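Local coordinates for protein glutathione s-transferase (Agrobacterium tumefaciens, PDB 2YCD) that probably conjugates glutathione to electrophilic compounds such as herbicides, and binds S-(p-nitrobenzyl)glutathione in its active-site pocket, at residues A41-Q47 with H97-L101; N128-W133 with R145-K150; L164-L170 with Y203-G207. One frame throughout, in Å; residues are numbered along the deposited sequence.

Interaction 1: A41-Q47 with H97-L101; sequences ALEEVGQ and HSGLL
Val45 and His97 join the C-terminal end of helix 35-45, in the thioredoxin-like domain, to the linker that leads from helix 86-96 into the helical domain of the glutathione transferase fold. The helix closes in a Schellman motif: Gln47 N returns to Leu42 O (3.0 Å), and Gly46 makes the turn with positive phi, which a glycine adopts easily. Val45, just before that turn, carries most of the contact. Its CG2 lies over one face of the His97 imidazole, 3.8 Å from the ring centroid and 14° off the ring normal, a CH-pi contact. The other branch, CG1, reaches Leu100 CD1 at 3.6 Å; a beta-branched side chain suits a place where two partners must be met at once. Ala41, one turn earlier, is small enough for Leu100 CD1 to come within 3.9 Å of its CB. The rim of the imidazole meets Gln47, whose OE1 lies near the ring plane, 3.4 Å from His97 CE1. The amide stands there with CG anti to the backbone N (chi1 172°) and the chain bent beyond. On the Glu44 side water mediates: one molecule lies 2.9 Å from both Glu44 OE1 and Gly99 O. The second carboxylate oxygen of Glu44 is held by a salt bridge to Arg210 and a hydrogen bond from Trp40. Leu100 also packs on Ala94 of helix 86-96, while Glu44 touches Ala212 of helix 211-225, so helices from both domains border the contact.

Interaction 2: N128-W133 with R145-K150; sequences NFTTVW and RLARTK
Asn128 meets Thr149 through its backbone, its O lying 3.6 Å from the methyl CG2 of the threonine, while the end of its side chain leads away, and the residue packs on Asn128 of the second subunit. Phe129 comes next, at the closest pairing of the two helices: its CA and that of Thr149 are 5.0 Å apart. Thr149 permits this because it is compact. Its OG1 sits 3.5 Å from Phe129 CA and at the edge of the phenyl ring, near the ring plane, while facing the carbonyl oxygens of Arg145 and Leu146 in its own helix. The phenyl group, with CG opposite the backbone N (chi1 170°), extends alongside Lys150, pointing the same way and resting on the aliphatic start of that chain. Its CE1 touches Leu146 CD1 at 3.5 Å. Val132, one turn on, points toward the partner helix. CG1 lies 3.6 Å from Leu146 N, almost against the backbone, and CG2 touches the methylenes of Arg145 and the methyl of Thr149. Trp133 adds its CB, 3.6 Å from Leu146 CD1, so that this one methyl touches both aromatic residues, which also pack on each other, Phe129 CZ lying over a face of the indole. The tryptophan also packs on Ser190 and Ser191. The helices, 105-135 and 142-164, run nearly antiparallel (162°) with segment axes 8.6 Å apart, as the first two long helices of a GST C-terminal domain do. Across the pair the cohesion is apolar, built from methyls, methylenes and one phenyl ring, whereas charge is dealt with at the margins: Arg145 pairs with Glu136, and Arg148 with Glu139 of the second subunit.

Interaction 3: L164-L170 with Y203-G207; sequences LGDREWL and YVERG
Trp169 and Tyr203 cross obliquely, Trp169 CE3 lying 3.8 Å from Tyr203 CE1. The indole also turns its rim to the helix backbone: CH2 is 3.7 Å from Arg206 O, which lies in the ring plane, and the neighbouring ring carbons come up to the backbone of Gly207. Arg206 reaches back across the gap, bent at chi3 (-65°), and grips one carbonyl oxygen side-on. Its NE is 3.1 Å from Glu168 O, in the carbonyl plane on a lone pair, and its NH2 is 3.0 Å from the same Glu168 O but tilted from that plane. An arginine suits this place, being long enough to reach the loop and able to give two N-H groups to a single carbonyl oxygen. This loop leaves helix 142-164 by a type II' turn, Leu164 to Arg167, with Gly165 at its second position, and leads to helix 176-185. Asp178, near the start of that helix, accepts from both Leu170 N and Tyr203 OH, and probably corresponds to the conserved aspartate of the N-capping box in this helix of glutathione transferases. Leu170 meets Tyr203 at about a right angle, its CD1 3.3 Å from the phenol OH. At the other end of the tyrosine, Leu164 CD2 packs against CB at 3.9 Å.

Overall arrangement
From the N terminus, strand 18-22 leads to helix 35-45. Interaction 1 closes a loop of about fifty residues that takes in the rest of the thioredoxin-like sheet and helix 86-96, tying that domain to the linker. Interaction 2 then closes a short hairpin between helices 105-135 and 142-164. Interaction 3 joins the loop following helix 142-164 to helix 198-208, enclosing helix 176-185. The three loops follow in series, neither nesting nor crossing. Interactions 1 and 2 lie on opposite sides of the chain's centre, with centres about 35 Å apart; interactions 1 and 3 do not touch, but their nearest atoms are only about 6 Å apart.

Interaction 1: A41-Q47 with H97-L101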
loop_
_atom_site.group_PDB
_atom_site.type_symbol
_atom_site.label_atom_id
_atom_site.label_comp_id
_atom_site.label_asym_id
_atom_site.label_seq_id
_atom_site.Cartn_x
_atom_site.Cartn_y
_atom_site.Cartn_z
ATOM N N ALA A 41 -7.831 6.042 -14.431
ATOM C CA ALA A 41 -6.515 6.320 -14.995
ATOM C C ALA A 41 -6.501 6.153 -16.516
ATOM O O ALA A 41 -5.945 6.995 -17.246
ATOM C CB ALA A 41 -5.451 5.433 -14.338
ATOM N N LEU A 42 -7.067 5.049 -17.003
ATOM C CA LEU A 42 -7.146 4.830 -18.458
ATOM C C LEU A 42 -7.914 5.948 -19.160
ATOM O O LEU A 42 -7.498 6.418 -20.222
ATOM C CB LEU A 42 -7.759 3.457 -18.764
ATOM C CG LEU A 42 -6.901 2.268 -18.308
ATOM C CD1 LEU A 42 -7.719 0.986 -18.220
ATOM C CD2 LEU A 42 -5.690 2.077 -19.233
ATOM N N GLU A 43 -9.020 6.387 -18.571
ATOM C CA GLU A 43 -9.777 7.483 -19.174
ATOM C C GLU A 43 -9.032 8.822 -19.150
ATOM O O GLU A 43 -9.133 9.598 -20.110
ATOM C CB GLU A 43 -11.155 7.593 -18.528
ATOM C CG GLU A 43 -12.106 6.431 -18.902
ATOM C CD GLU A 43 -12.514 6.458 -20.366
ATOM O OE1 GLU A 43 -12.241 7.453 -21.060
ATOM O OE2 GLU A 43 -13.123 5.462 -20.814
ATOM N N GLU A 44 -8.262 9.080 -18.095
ATOM C CA GLU A 44 -7.483 10.328 -18.015
ATOM C C GLU A 44 -6.434 10.392 -19.118
ATOM O O GLU A 44 -6.186 11.465 -19.663
ATOM C CB GLU A 44 -6.817 10.500 -16.634
ATOM C CG GLU A 44 -7.791 10.854 -15.509
ATOM C CD GLU A 44 -8.223 12.322 -15.488
ATOM O OE1 GLU A 44 -7.579 13.164 -16.162
ATOM O OE2 GLU A 44 -9.204 12.616 -14.785
ATOM N N VAL A 45 -5.833 9.251 -19.453
ATOM C CA VAL A 45 -4.786 9.249 -20.478
ATOM C C VAL A 45 -5.340 8.970 -21.885
ATOM O O VAL A 45 -4.593 9.042 -22.871
ATOM C CB VAL A 45 -3.605 8.294 -20.132
ATOM C CG1 VAL A 45 -3.022 8.629 -18.746
ATOM C CG2 VAL A 45 -4.019 6.826 -20.204
ATOM N N GLY A 46 -6.637 8.683 -21.996
ATOM C CA GLY A 46 -7.263 8.469 -23.292
ATOM C C GLY A 46 -6.893 7.129 -23.911
ATOM O O GLY A 46 -6.787 7.005 -25.129
ATOM N N GLN A 47 -6.698 6.115 -23.076
ATOM C CA GLN A 47 -6.403 4.763 -23.559
ATOM C C GLN A 47 -7.660 3.881 -23.596
ATOM O O GLN A 47 -8.196 3.527 -22.546
ATOM C CB GLN A 47 -5.356 4.109 -22.658
ATOM C CG GLN A 47 -5.125 2.636 -22.963
ATOM C CD GLN A 47 -4.489 2.440 -24.312
ATOM O OE1 GLN A 47 -3.386 2.930 -24.558
ATOM N NE2 GLN A 47 -5.187 1.741 -25.206
ATOM N N HIS A 97 2.187 6.992 -20.154
ATOM C CA HIS A 97 1.385 8.013 -20.805
ATOM C C HIS A 97 1.714 9.352 -20.158
ATOM O O HIS A 97 2.467 9.405 -19.184
ATOM C CB HIS A 97 -0.111 7.706 -20.634
ATOM C CG HIS A 97 -0.548 6.426 -21.271
ATOM N ND1 HIS A 97 -1.079 6.370 -22.544
ATOM C CD2 HIS A 97 -0.548 5.152 -20.811
ATOM C CE1 HIS A 97 -1.382 5.119 -22.839
ATOM N NE2 HIS A 97 -1.069 4.359 -21.804
ATOM N N SER A 98 1.169 10.441 -20.687
ATOM C CA SER A 98 1.361 11.743 -20.064
ATOM C C SER A 98 0.085 12.184 -19.349
ATOM O O SER A 98 -1.016 11.791 -19.737
ATOM C CB SER A 98 1.777 12.789 -21.102
ATOM O OG SER A 98 0.713 13.064 -21.996
ATOM N N GLY A 99 0.243 12.985 -18.294
ATOM C CA GLY A 99 -0.903 13.560 -17.616
ATOM C C GLY A 99 -1.230 13.046 -16.227
ATOM O O GLY A 99 -2.158 13.551 -15.585
ATOM N N LEU A 100 -0.491 12.050 -15.755
ATOM C CA LEU A 100 -0.737 11.495 -14.421
ATOM C C LEU A 100 0.475 11.539 -13.481
ATOM O O LEU A 100 0.327 11.335 -12.274
ATOM C CB LEU A 100 -1.259 10.059 -14.524
ATOM C CG LEU A 100 -2.697 9.910 -15.059
ATOM C CD1 LEU A 100 -3.125 8.458 -15.102
ATOM C CD2 LEU A 100 -3.678 10.727 -14.232
ATOM N N LEU A 101 1.667 11.769 -14.033
ATOM C CA LEU A 101 2.877 11.955 -13.232
ATOM C C LEU A 101 3.634 13.149 -13.793
ATOM O O LEU A 101 3.737 13.299 -15.008
ATOM C CB LEU A 101 3.750 10.697 -13.268
ATOM C CG LEU A 101 3.330 9.490 -12.427
ATOM C CD1 LEU A 101 4.269 8.312 -12.663
ATOM C CD2 LEU A 101 3.262 9.827 -10.929
HETATM O O HOH W 1 -4.795 13.820 -16.736
HETATM O O HOH W 2 -3.590 12.259 -18.398
#

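Interaction 2: N128-W133 with R145-K150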
loop_
_atom_site.group_PDB
_atom_site.type_symbol
_atom_site.label_atom_id
_atom_site.label_comp_id
_atom_site.label_asym_id
_atom_site.label_seq_id
_atom_site.Cartn_x
_atom_site.Cartn_y
_atom_site.Cartn_z
ATOM N N ASN A 128 -10.247 -0.299 8.408
ATOM C CA ASN A 128 -10.373 -0.797 9.779
ATOM C C ASN A 128 -11.732 -0.373 10.339
ATOM O O ASN A 128 -12.401 -1.149 11.027
ATOM C CB ASN A 128 -9.220 -0.322 10.678
ATOM C CG ASN A 128 -7.918 -1.037 10.382
ATOM O OD1 ASN A 128 -7.899 -2.081 9.731
ATOM N ND2 ASN A 128 -6.822 -0.467 10.855
ATOM N N PHE A 129 -12.151 0.836 9.992
ATOM C CA PHE A 129 -13.461 1.342 10.381
ATOM C C PHE A 129 -14.619 0.702 9.631
ATOM O O PHE A 129 -15.569 0.210 10.257
ATOM C CB PHE A 129 -13.511 2.865 10.232
ATOM C CG PHE A 129 -14.891 3.441 10.394
ATOM C CD1 PHE A 129 -15.452 3.607 11.656
ATOM C CD2 PHE A 129 -15.623 3.804 9.286
ATOM C CE1 PHE A 129 -16.732 4.136 11.801
ATOM C CE2 PHE A 129 -16.901 4.319 9.417
ATOM C CZ PHE A 129 -17.451 4.486 10.680
ATOM N N THR A 130 -14.567 0.684 8.303
ATOM C CA THR A 130 -15.722 0.189 7.547
ATOM C C THR A 130 -15.936 -1.317 7.732
ATOM O O THR A 130 -17.072 -1.800 7.645
ATOM C CB THR A 130 -15.648 0.566 6.045
ATOM O OG1 THR A 130 -14.505 -0.055 5.457
ATOM C CG2 THR A 130 -15.563 2.074 5.880
ATOM N N THR A 131 -14.868 -2.056 8.019
ATOM C CA THR A 131 -14.979 -3.484 8.281
ATOM C C THR A 131 -15.818 -3.742 9.539
ATOM O O THR A 131 -16.739 -4.571 9.524
ATOM C CB THR A 131 -13.597 -4.142 8.416
ATOM O OG1 THR A 131 -12.954 -4.144 7.133
ATOM C CG2 THR A 131 -13.725 -5.591 8.910
ATOM N N VAL A 132 -15.505 -3.034 10.623
ATOM C CA VAL A 132 -16.286 -3.133 11.849
ATOM C C VAL A 132 -17.700 -2.613 11.609
ATOM O O VAL A 132 -18.688 -3.258 11.988
ATOM C CB VAL A 132 -15.629 -2.341 13.000
ATOM C CG1 VAL A 132 -16.493 -2.441 14.265
ATOM C CG2 VAL A 132 -14.222 -2.863 13.269
ATOM N N TRP A 133 -17.798 -1.459 10.962
ATOM C CA TRP A 133 -19.069 -0.778 10.787
ATOM C C TRP A 133 -20.059 -1.631 10.003
ATOM O O TRP A 133 -21.229 -1.725 10.381
ATOM C CB TRP A 133 -18.848 0.574 10.105
ATOM C CG TRP A 133 -20.088 1.372 9.885
ATOM C CD1 TRP A 133 -21.107 1.579 10.769
ATOM C CD2 TRP A 133 -20.440 2.066 8.692
ATOM N NE1 TRP A 133 -22.074 2.372 10.193
ATOM C CE2 TRP A 133 -21.687 2.682 8.916
ATOM C CE3 TRP A 133 -19.820 2.229 7.451
ATOM C CZ2 TRP A 133 -22.328 3.448 7.938
ATOM C CZ3 TRP A 133 -20.457 2.988 6.484
ATOM C CH2 TRP A 133 -21.697 3.584 6.733
ATOM N N ARG A 145 -15.734 -1.485 19.417
ATOM C CA ARG A 145 -14.655 -1.618 18.437
ATOM C C ARG A 145 -14.834 -0.544 17.361
ATOM O O ARG A 145 -13.870 -0.008 16.799
ATOM C CB ARG A 145 -14.698 -3.008 17.806
ATOM C CG ARG A 145 -13.367 -3.535 17.282
ATOM C CD ARG A 145 -13.540 -4.939 16.699
ATOM N NE ARG A 145 -14.262 -5.822 17.613
ATOM C CZ ARG A 145 -14.931 -6.913 17.242
ATOM N NH1 ARG A 145 -14.980 -7.267 15.966
ATOM N NH2 ARG A 145 -15.558 -7.652 18.150
ATOM N N LEU A 146 -16.091 -0.239 17.077
ATOM C CA LEU A 146 -16.431 0.836 16.170
ATOM C C LEU A 146 -15.893 2.178 16.677
ATOM O O LEU A 146 -15.283 2.945 15.926
ATOM C CB LEU A 146 -17.954 0.900 15.985
ATOM C CG LEU A 146 -18.495 1.812 14.884
ATOM C CD1 LEU A 146 -18.030 1.341 13.525
ATOM C CD2 LEU A 146 -20.014 1.842 14.933
ATOM N N ALA A 147 -16.105 2.461 17.958
ATOM C CA ALA A 147 -15.651 3.735 18.506
ATOM C C ALA A 147 -14.134 3.875 18.401
ATOM O O ALA A 147 -13.631 4.952 18.064
ATOM C CB ALA A 147 -16.123 3.909 19.953
ATOM N N ARG A 148 -13.415 2.790 18.666
ATOM C CA ARG A 148 -11.956 2.818 18.599
ATOM C C ARG A 148 -11.452 3.070 17.188
ATOM O O ARG A 148 -10.603 3.939 16.970
ATOM C CB ARG A 148 -11.356 1.529 19.156
ATOM C CG ARG A 148 -11.644 1.342 20.632
ATOM C CD ARG A 148 -10.903 0.160 21.216
ATOM N NE ARG A 148 -11.185 0.013 22.642
ATOM C CZ ARG A 148 -10.602 -0.884 23.430
ATOM N NH1 ARG A 148 -9.700 -1.718 22.929
ATOM N NH2 ARG A 148 -10.920 -0.947 24.718
ATOM N N THR A 149 -11.966 2.319 16.220
ATOM C CA THR A 149 -11.510 2.510 14.841
ATOM C C THR A 149 -11.945 3.876 14.328
ATOM O O THR A 149 -11.226 4.517 13.567
ATOM C CB THR A 149 -12.003 1.402 13.890
ATOM O OG1 THR A 149 -13.437 1.361 13.886
ATOM C CG2 THR A 149 -11.462 0.045 14.309
ATOM N N LYS A 150 -13.115 4.349 14.752
ATOM C CA LYS A 150 -13.563 5.672 14.329
ATOM C C LYS A 150 -12.632 6.768 14.850
ATOM O O LYS A 150 -12.301 7.717 14.129
ATOM C CB LYS A 150 -15.022 5.944 14.745
ATOM C CG LYS A 150 -15.622 7.198 14.099
ATOM C CD LYS A 150 -17.044 7.469 14.578
ATOM C CE LYS A 150 -17.620 8.685 13.864
ATOM N NZ LYS A 150 -19.044 8.933 14.224
#

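Interaction 3: L164-L170 with Y203-G207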
loop_
_atom_site.group_PDB
_atom_site.type_symbol
_atom_site.label_atom_id
_atom_site.label_comp_id
_atom_site.label_asym_id
_atom_site.label_seq_id
_atom_site.Cartn_x
_atom_site.Cartn_y
_atom_site.Cartn_z
ATOM N N LEU A 164 -3.698 19.197 3.481
ATOM C CA LEU A 164 -4.210 19.609 2.188
ATOM C C LEU A 164 -4.461 21.116 2.138
ATOM O O LEU A 164 -4.218 21.743 1.119
ATOM C CB LEU A 164 -5.488 18.832 1.822
ATOM C CG LEU A 164 -6.066 19.105 0.431
ATOM C CD1 LEU A 164 -5.192 18.471 -0.670
ATOM C CD2 LEU A 164 -7.508 18.610 0.337
ATOM N N GLY A 165 -4.950 21.691 3.230
ATOM C CA GLY A 165 -5.239 23.125 3.231
ATOM C C GLY A 165 -6.117 23.529 2.054
ATOM O O GLY A 165 -7.188 22.944 1.858
ATOM N N ASP A 166 -5.660 24.515 1.276
ATOM C CA ASP A 166 -6.394 25.004 0.116
ATOM C C ASP A 166 -5.850 24.464 -1.216
ATOM O O ASP A 166 -6.178 24.987 -2.284
ATOM C CB ASP A 166 -6.372 26.545 0.100
ATOM C CG ASP A 166 -7.310 27.135 -0.934
ATOM O OD1 ASP A 166 -8.499 26.770 -0.934
ATOM O OD2 ASP A 166 -6.860 27.966 -1.753
ATOM N N ARG A 167 -5.042 23.413 -1.169
ATOM C CA ARG A 167 -4.507 22.837 -2.406
ATOM C C ARG A 167 -5.640 22.272 -3.261
ATOM O O ARG A 167 -6.563 21.640 -2.727
ATOM C CB ARG A 167 -3.520 21.708 -2.085
ATOM C CG ARG A 167 -2.237 22.129 -1.357
ATOM C CD ARG A 167 -1.481 20.911 -0.838
ATOM N NE ARG A 167 -0.285 21.279 -0.082
ATOM C CZ ARG A 167 0.959 21.113 -0.520
ATOM N NH1 ARG A 167 1.185 20.568 -1.709
ATOM N NH2 ARG A 167 1.983 21.484 0.237
ATOM N N GLU A 168 -5.558 22.472 -4.581
ATOM C CA GLU A 168 -6.517 21.859 -5.490
ATOM C C GLU A 168 -6.318 20.335 -5.491
ATOM O O GLU A 168 -7.288 19.595 -5.364
ATOM C CB GLU A 168 -6.362 22.415 -6.911
ATOM C CG GLU A 168 -7.517 22.039 -7.829
ATOM C CD GLU A 168 -7.326 22.529 -9.258
ATOM O OE1 GLU A 168 -6.273 23.126 -9.550
ATOM O OE2 GLU A 168 -8.229 22.296 -10.083
ATOM N N TRP A 169 -5.059 19.913 -5.602
ATOM C CA TRP A 169 -4.692 18.494 -5.680
ATOM C C TRP A 169 -3.546 18.231 -4.716
ATOM O O TRP A 169 -2.982 19.163 -4.139
ATOM C CB TRP A 169 -4.311 18.110 -7.115
ATOM C CG TRP A 169 -5.359 18.487 -8.139
ATOM C CD1 TRP A 169 -5.237 19.430 -9.125
ATOM C CD2 TRP A 169 -6.682 17.941 -8.266
ATOM N NE1 TRP A 169 -6.398 19.493 -9.855
ATOM C CE2 TRP A 169 -7.302 18.598 -9.343
ATOM C CE3 TRP A 169 -7.402 16.956 -7.575
ATOM C CZ2 TRP A 169 -8.601 18.305 -9.758
ATOM C CZ3 TRP A 169 -8.705 16.672 -7.978
ATOM C CH2 TRP A 169 -9.287 17.347 -9.061
ATOM N N LEU A 170 -3.197 16.963 -4.524
ATOM C CA LEU A 170 -2.152 16.616 -3.555
ATOM C C LEU A 170 -0.755 17.151 -3.905
ATOM O O LEU A 170 -0.026 17.585 -3.001
ATOM C CB LEU A 170 -2.099 15.101 -3.335
ATOM C CG LEU A 170 -3.303 14.472 -2.614
ATOM C CD1 LEU A 170 -3.292 12.974 -2.845
ATOM C CD2 LEU A 170 -3.366 14.783 -1.124
ATOM N N TYR A 203 -12.523 18.252 -2.133
ATOM C CA TYR A 203 -11.473 17.558 -2.883
ATOM C C TYR A 203 -12.046 16.338 -3.631
ATOM O O TYR A 203 -11.854 16.189 -4.834
ATOM C CB TYR A 203 -10.356 17.176 -1.904
ATOM C CG TYR A 203 -9.278 16.252 -2.446
ATOM C CD1 TYR A 203 -8.381 16.679 -3.408
ATOM C CD2 TYR A 203 -9.165 14.948 -1.975
ATOM C CE1 TYR A 203 -7.386 15.837 -3.895
ATOM C CE2 TYR A 203 -8.176 14.099 -2.438
ATOM C CZ TYR A 203 -7.292 14.533 -3.397
ATOM O OH TYR A 203 -6.330 13.675 -3.879
ATOM N N VAL A 204 -12.791 15.503 -2.924
ATOM C CA VAL A 204 -13.435 14.350 -3.554
ATOM C C VAL A 204 -14.374 14.814 -4.678
ATOM O O VAL A 204 -14.363 14.250 -5.774
ATOM C CB VAL A 204 -14.205 13.539 -2.513
ATOM C CG1 VAL A 204 -15.124 12.515 -3.191
ATOM C CG2 VAL A 204 -13.226 12.847 -1.570
ATOM N N GLU A 205 -15.179 15.846 -4.415
ATOM C CA GLU A 205 -16.084 16.358 -5.440
ATOM C C GLU A 205 -15.338 16.927 -6.651
ATOM O O GLU A 205 -15.796 16.766 -7.798
ATOM C CB GLU A 205 -17.086 17.379 -4.873
ATOM C CG GLU A 205 -18.077 16.779 -3.861
ATOM C CD GLU A 205 -18.895 15.619 -4.417
ATOM O OE1 GLU A 205 -19.167 15.602 -5.635
ATOM O OE2 GLU A 205 -19.271 14.721 -3.630
ATOM N N ARG A 206 -14.191 17.565 -6.429
ATOM C CA ARG A 206 -13.386 18.067 -7.548
ATOM C C ARG A 206 -12.964 16.927 -8.488
ATOM O O ARG A 206 -12.963 17.074 -9.718
ATOM C CB ARG A 206 -12.143 18.810 -7.049
ATOM C CG ARG A 206 -12.423 20.236 -6.594
ATOM C CD ARG A 206 -11.144 21.075 -6.531
ATOM N NE ARG A 206 -10.217 20.602 -5.522
ATOM C CZ ARG A 206 -10.347 20.832 -4.224
ATOM N NH1 ARG A 206 -11.392 21.522 -3.764
ATOM N NH2 ARG A 206 -9.438 20.375 -3.384
ATOM N N GLY A 207 -12.582 15.792 -7.902
ATOM C CA GLY A 207 -12.217 14.633 -8.704
ATOM C C GLY A 207 -13.415 14.043 -9.452
ATOM O O GLY A 207 -13.318 13.704 -10.631
#